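Long-range contacts in alpha-galactosidase (Lactobacillus brevis, PDB 3MI6), which probably hydrolyses terminal, non-reducing alpha-D-galactose residues from alpha-D-galactosides such as galactose oligosaccharides, galactomannans and galactolipids: residues L221-S226 with R482-M487; V448-R453 with L498-R503. All coordinates share one frame; numbering follows the deposited sequence.

Contact 1 (L221-S226 with R482-M487); sequences LRMASS and RYATEM
The backbones of the irregular loop segments 221-226 and 482-487 are nearest at Arg222 and Tyr483, with 5.9 Å between their CA atoms. Tyr483 CG stands anti to its carbonyl carbon (chi1 -67°), and the ring it carries lies under Arg222. Arg222 CB makes a CH-pi contact over one face, 28° off the ring normal, while NE lies 3.4 Å above the ring plane, displaced toward the rim at CD2 and CE2. The guanidinium is steeply inclined, 73° to the ring, and presents its edge to it. Ala224 CB sits at the ring edge, 4.4 Å from Tyr483 CE1, and the phenol OH is hydrogen-bonded to His227. An alanine in place of Tyr483 would probably leave His227 without that partner and open a gap beneath Arg222. Arg482 NE and NH2 both grip Tyr483 O, each at 2.9 Å, NE from well above the carbonyl plane. Beside the ring, the selenomethionines Met223 and Met487 meet tip to tip, SE to SE 3.9 Å, and Met223 SE also rests on Ala484 CB. The N-terminal domain thus packs on the loop after 475-478, fourth strand of the parallel eight-stranded barrel, near the predicted substrate-binding residues Met480 and Trp200.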
loop_
_atom_site.group_PDB
_atom_site.type_symbol
_atom_site.label_atom_id
_atom_site.label_comp_id
_atom_site.label_asym_id
_atom_site.label_seq_id
_atom_site.Cartn_x
_atom_site.Cartn_y
_atom_site.Cartn_z
ATOM N N LEU D 221 -21.342 23.409 5.698
ATOM C CA LEU D 221 -21.866 24.477 6.545
ATOM C C LEU D 221 -22.206 25.679 5.722
ATOM O O LEU D 221 -22.275 26.780 6.252
ATOM C CB LEU D 221 -20.819 24.919 7.540
ATOM C CG LEU D 221 -20.544 23.815 8.533
ATOM C CD1 LEU D 221 -19.261 24.092 9.320
ATOM C CD2 LEU D 221 -21.779 23.691 9.410
ATOM N N ARG D 222 -22.418 25.491 4.428
ATOM C CA ARG D 222 -22.538 26.641 3.541
ATOM C C ARG D 222 -23.929 26.872 2.945
ATOM O O ARG D 222 -24.056 27.556 1.928
ATOM C CB ARG D 222 -21.506 26.536 2.423
ATOM C CG ARG D 222 -20.219 25.843 2.854
ATOM C CD ARG D 222 -19.461 25.276 1.639
ATOM N NE ARG D 222 -18.432 26.193 1.157
ATOM C CZ ARG D 222 -17.142 26.060 1.435
ATOM N NH1 ARG D 222 -16.732 25.032 2.181
ATOM N NH2 ARG D 222 -16.273 26.942 0.953
HETATM N N MSE D 223 -24.962 26.337 3.593
HETATM C CA MSE D 223 -26.343 26.419 3.080
HETATM C C MSE D 223 -26.506 25.921 1.627
HETATM O O MSE D 223 -27.375 26.397 0.875
HETATM C CB MSE D 223 -26.889 27.838 3.177
HETATM C CG MSE D 223 -27.431 28.268 4.522
HETATM SE SE MSE D 223 -28.149 30.112 4.341
HETATM C CE MSE D 223 -28.708 30.365 6.184
ATOM N N ALA D 224 -25.650 24.979 1.252
ATOM C CA ALA D 224 -25.748 24.259 -0.005
ATOM C C ALA D 224 -24.920 23.013 0.199
ATOM O O ALA D 224 -23.985 23.022 1.008
ATOM C CB ALA D 224 -25.180 25.068 -1.135
ATOM N N SER D 225 -25.277 21.929 -0.485
ATOM C CA SER D 225 -24.345 20.824 -0.621
ATOM C C SER D 225 -23.258 21.561 -1.353
ATOM O O SER D 225 -23.559 22.436 -2.154
ATOM C CB SER D 225 -24.950 19.746 -1.507
ATOM O OG SER D 225 -25.511 20.330 -2.677
ATOM N N SER D 226 -21.996 21.292 -1.097
ATOM C CA SER D 226 -21.025 22.233 -1.655
ATOM C C SER D 226 -20.415 21.876 -3.032
ATOM O O SER D 226 -20.761 20.876 -3.642
ATOM C CB SER D 226 -19.927 22.485 -0.619
ATOM O OG SER D 226 -19.547 21.271 0.009
ATOM N N ARG D 482 -22.618 32.753 -4.653
ATOM C CA ARG D 482 -21.802 32.946 -3.463
ATOM C C ARG D 482 -22.330 32.140 -2.291
ATOM O O ARG D 482 -23.425 31.605 -2.352
ATOM C CB ARG D 482 -21.724 34.415 -3.075
ATOM C CG ARG D 482 -23.005 34.964 -2.515
ATOM C CD ARG D 482 -22.733 36.143 -1.667
ATOM N NE ARG D 482 -22.247 35.759 -0.349
ATOM C CZ ARG D 482 -21.872 36.635 0.579
ATOM N NH1 ARG D 482 -21.922 37.934 0.315
ATOM N NH2 ARG D 482 -21.442 36.225 1.766
ATOM N N TYR D 483 -21.540 32.048 -1.230
ATOM C CA TYR D 483 -21.970 31.358 -0.015
ATOM C C TYR D 483 -22.392 32.363 1.068
ATOM O O TYR D 483 -21.721 33.365 1.280
ATOM C CB TYR D 483 -20.880 30.398 0.494
ATOM C CG TYR D 483 -20.640 29.232 -0.435
ATOM C CD1 TYR D 483 -21.691 28.405 -0.819
ATOM C CD2 TYR D 483 -19.357 28.947 -0.929
ATOM C CE1 TYR D 483 -21.482 27.328 -1.672
ATOM C CE2 TYR D 483 -19.137 27.877 -1.779
ATOM C CZ TYR D 483 -20.208 27.065 -2.153
ATOM O OH TYR D 483 -20.016 25.985 -3.007
ATOM N N ALA D 484 -23.516 32.110 1.732
ATOM C CA ALA D 484 -23.983 33.061 2.741
ATOM C C ALA D 484 -22.981 33.217 3.887
ATOM O O ALA D 484 -22.160 32.338 4.163
ATOM C CB ALA D 484 -25.386 32.716 3.265
ATOM N N THR D 485 -23.069 34.368 4.536
ATOM C CA THR D 485 -22.083 34.822 5.494
ATOM C C THR D 485 -22.855 35.684 6.525
ATOM O O THR D 485 -23.940 36.222 6.212
ATOM C CB THR D 485 -20.969 35.585 4.718
ATOM O OG1 THR D 485 -19.698 35.004 4.995
ATOM C CG2 THR D 485 -20.937 37.047 5.035
ATOM N N GLU D 486 -22.343 35.776 7.753
ATOM C CA GLU D 486 -23.057 36.481 8.828
ATOM C C GLU D 486 -24.539 36.166 8.877
ATOM O O GLU D 486 -25.350 37.052 8.727
ATOM C CB GLU D 486 -22.919 37.991 8.677
ATOM C CG GLU D 486 -21.521 38.504 8.869
ATOM C CD GLU D 486 -20.875 38.853 7.564
ATOM O OE1 GLU D 486 -21.609 38.964 6.562
ATOM O OE2 GLU D 486 -19.635 39.015 7.537
HETATM N N MSE D 487 -24.891 34.913 9.112
HETATM C CA MSE D 487 -26.285 34.484 9.040
HETATM C C MSE D 487 -27.246 35.000 10.116
HETATM O O MSE D 487 -27.071 34.762 11.316
HETATM C CB MSE D 487 -26.355 32.972 8.984
HETATM C CG MSE D 487 -26.443 32.471 7.564
HETATM SE SE MSE D 487 -25.913 30.610 7.455
HETATM C CE MSE D 487 -24.676 30.791 5.933
#

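Contact 2 (V448-R453 with L498-R503)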
loop_
_atom_site.group_PDB
_atom_site.type_symbol
_atom_site.label_atom_id
_atom_site.label_comp_id
_atom_site.label_asym_id
_atom_site.label_seq_id
_atom_site.Cartn_x
_atom_site.Cartn_y
_atom_site.Cartn_z
ATOM N N VAL D 448 -26.940 37.702 0.008
ATOM C CA VAL D 448 -28.052 36.790 -0.213
ATOM C C VAL D 448 -29.371 37.251 0.417
ATOM O O VAL D 448 -29.390 37.791 1.520
ATOM C CB VAL D 448 -27.682 35.299 0.115
ATOM C CG1 VAL D 448 -26.241 35.171 0.570
ATOM C CG2 VAL D 448 -28.611 34.715 1.132
ATOM N N LEU D 449 -30.465 37.069 -0.322
ATOM C CA LEU D 449 -31.811 37.391 0.163
ATOM C C LEU D 449 -32.275 36.413 1.217
ATOM O O LEU D 449 -32.031 35.222 1.116
ATOM C CB LEU D 449 -32.818 37.314 -0.979
ATOM C CG LEU D 449 -32.592 38.290 -2.116
ATOM C CD1 LEU D 449 -33.512 37.963 -3.284
ATOM C CD2 LEU D 449 -32.809 39.693 -1.579
ATOM N N ASP D 450 -32.992 36.905 2.211
ATOM C CA ASP D 450 -33.586 36.000 3.185
ATOM C C ASP D 450 -34.751 35.171 2.613
ATOM O O ASP D 450 -35.918 35.518 2.759
ATOM C CB ASP D 450 -34.026 36.778 4.414
ATOM C CG ASP D 450 -34.495 35.888 5.510
ATOM O OD1 ASP D 450 -34.672 34.688 5.247
ATOM O OD2 ASP D 450 -34.689 36.382 6.636
HETATM N N MSE D 451 -34.418 34.065 1.969
HETATM C CA MSE D 451 -35.411 33.147 1.417
HETATM C C MSE D 451 -36.324 32.548 2.471
HETATM O O MSE D 451 -37.269 31.840 2.148
HETATM C CB MSE D 451 -34.712 31.994 0.689
HETATM C CG MSE D 451 -33.878 32.409 -0.511
HETATM SE SE MSE D 451 -34.967 33.199 -1.933
HETATM C CE MSE D 451 -36.164 31.700 -2.268
ATOM N N ALA D 452 -36.019 32.798 3.737
ATOM C CA ALA D 452 -36.810 32.245 4.821
ATOM C C ALA D 452 -38.123 33.004 4.945
ATOM O O ALA D 452 -39.059 32.532 5.588
ATOM C CB ALA D 452 -36.038 32.302 6.124
ATOM N N ARG D 453 -38.188 34.180 4.324
ATOM C CA ARG D 453 -39.385 35.013 4.362
ATOM C C ARG D 453 -40.297 34.725 3.180
ATOM O O ARG D 453 -39.889 34.848 2.026
ATOM C CB ARG D 453 -39.003 36.488 4.331
ATOM C CG ARG D 453 -38.079 36.926 5.427
ATOM C CD ARG D 453 -37.302 38.143 4.984
ATOM N NE ARG D 453 -36.824 38.906 6.128
ATOM C CZ ARG D 453 -37.335 40.071 6.513
ATOM N NH1 ARG D 453 -38.337 40.621 5.835
ATOM N NH2 ARG D 453 -36.834 40.692 7.575
ATOM N N LEU D 498 -31.144 29.094 14.596
ATOM C CA LEU D 498 -30.545 27.868 14.092
ATOM C C LEU D 498 -31.439 27.172 13.089
ATOM O O LEU D 498 -31.145 26.051 12.675
ATOM C CB LEU D 498 -30.258 26.912 15.235
ATOM C CG LEU D 498 -29.200 27.398 16.205
ATOM C CD1 LEU D 498 -29.129 26.450 17.356
ATOM C CD2 LEU D 498 -27.866 27.519 15.507
ATOM N N GLU D 499 -32.536 27.826 12.710
ATOM C CA GLU D 499 -33.477 27.253 11.748
ATOM C C GLU D 499 -33.364 27.951 10.413
ATOM O O GLU D 499 -34.108 27.633 9.496
ATOM C CB GLU D 499 -34.917 27.426 12.213
ATOM C CG GLU D 499 -35.428 26.491 13.284
ATOM C CD GLU D 499 -36.831 26.897 13.756
ATOM O OE1 GLU D 499 -37.582 27.482 12.944
ATOM O OE2 GLU D 499 -37.185 26.648 14.933
ATOM N N LEU D 500 -32.461 28.921 10.300
ATOM C CA LEU D 500 -32.364 29.700 9.072
ATOM C C LEU D 500 -31.891 28.818 7.927
ATOM O O LEU D 500 -32.543 28.749 6.887
ATOM C CB LEU D 500 -31.421 30.882 9.248
ATOM C CG LEU D 500 -31.581 32.172 8.437
ATOM C CD1 LEU D 500 -30.280 32.978 8.511
ATOM C CD2 LEU D 500 -31.974 31.938 6.983
ATOM N N PRO D 501 -30.752 28.127 8.108
ATOM C CA PRO D 501 -30.276 27.347 6.969
ATOM C C PRO D 501 -31.349 26.442 6.389
ATOM O O PRO D 501 -31.578 26.501 5.194
ATOM C CB PRO D 501 -29.116 26.549 7.562
ATOM C CG PRO D 501 -28.571 27.458 8.608
ATOM C CD PRO D 501 -29.788 28.095 9.225
ATOM N N HIS D 502 -32.011 25.630 7.199
ATOM C CA HIS D 502 -33.017 24.738 6.634
ATOM C C HIS D 502 -34.207 25.484 6.039
ATOM O O HIS D 502 -34.777 25.065 5.029
ATOM C CB HIS D 502 -33.506 23.734 7.658
ATOM C CG HIS D 502 -34.413 22.700 7.086
ATOM N ND1 HIS D 502 -35.685 22.486 7.558
ATOM C CD2 HIS D 502 -34.237 21.828 6.068
ATOM C CE1 HIS D 502 -36.250 21.516 6.865
ATOM N NE2 HIS D 502 -35.395 21.102 5.952
ATOM N N ARG D 503 -34.588 26.594 6.664
ATOM C CA ARG D 503 -35.739 27.343 6.201
ATOM C C ARG D 503 -35.414 27.977 4.865
ATOM O O ARG D 503 -36.235 27.969 3.948
ATOM C CB ARG D 503 -36.156 28.397 7.227
ATOM C CG ARG D 503 -36.975 27.845 8.377
ATOM C CD ARG D 503 -37.273 28.906 9.415
ATOM N NE ARG D 503 -38.118 28.371 10.479
ATOM C CZ ARG D 503 -39.445 28.333 10.424
ATOM N NH1 ARG D 503 -40.078 28.798 9.349
ATOM N NH2 ARG D 503 -40.139 27.826 11.435
#
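Ala452 packs against Leu500 and Arg503, one helical turn apart on helix 500-518, and this apolar touch carries the contact. Ala452 CB lies 4.1 Å from Arg503 CB and 4.2 Å from Leu500 CD2; in Leu500, chi1 of -152° sets CG roughly anti to the backbone N, and from there the CD2 branch meets the alanine methyl. The backbones are nearest at Ala452 and Arg503, CA to CA 5.2 Å.

Backbone bonds shape the loop side. A type I beta turn runs from Asp450 to Arg453, closed by Arg453 N to Asp450 O at 3.1 Å, and it lifts Ala452 toward the helix. Arg453 then takes the N-cap position of helix 454-471, on which the Met451 side chain packs, against Val456, Val457 and Leu460.

Charged groups pair within each segment. At the start of the helix, Arg503 holds OE1 of Glu499, from the preceding 3-10 segment, side-on with two nitrogens, NE at 2.7 Å and NH2 at 3.0 Å, the oxygen lying almost in the guanidinium plane; Glu499 OE2 accepts from the backbone N of Asn284, and Trp283 touches both side chains. In the loop, Arg453 NE makes a weak salt bridge to Asp450 OD2 at 3.3 Å, while that oxygen is also bonded to Ser489 OG and Arg453 NH1 pairs with Glu455.

The interface is therefore small and apolar: these ion pairs lie within a segment or with neighbours, none across the contact, and the turn between strand 447-448 and helix 454-471 meets helix 500-518 through methyl and methylene groups.

From the N terminus the segments come in the order 221-226, 448-453, 482-487, 498-503, so the two contacts cross. Contact 1 closes a long loop of 255 residues, from the N-terminal beta domain into the catalytic barrel; contact 2 closes 44 residues, spanning helix 454-471 and barrel strand 475-478. Their centres lie 11 Å apart and they share packing. Met223 of contact 1 runs on to Leu500 and Pro501 at the start of helix 500-518, Met487 also reaches Leu500, and Ala484 meets Val448. One continuous patch thus ties the beta-domain loop, the loop after strand 475-478 and the turn leading into helix 454-471 to the beginning of helix 500-518.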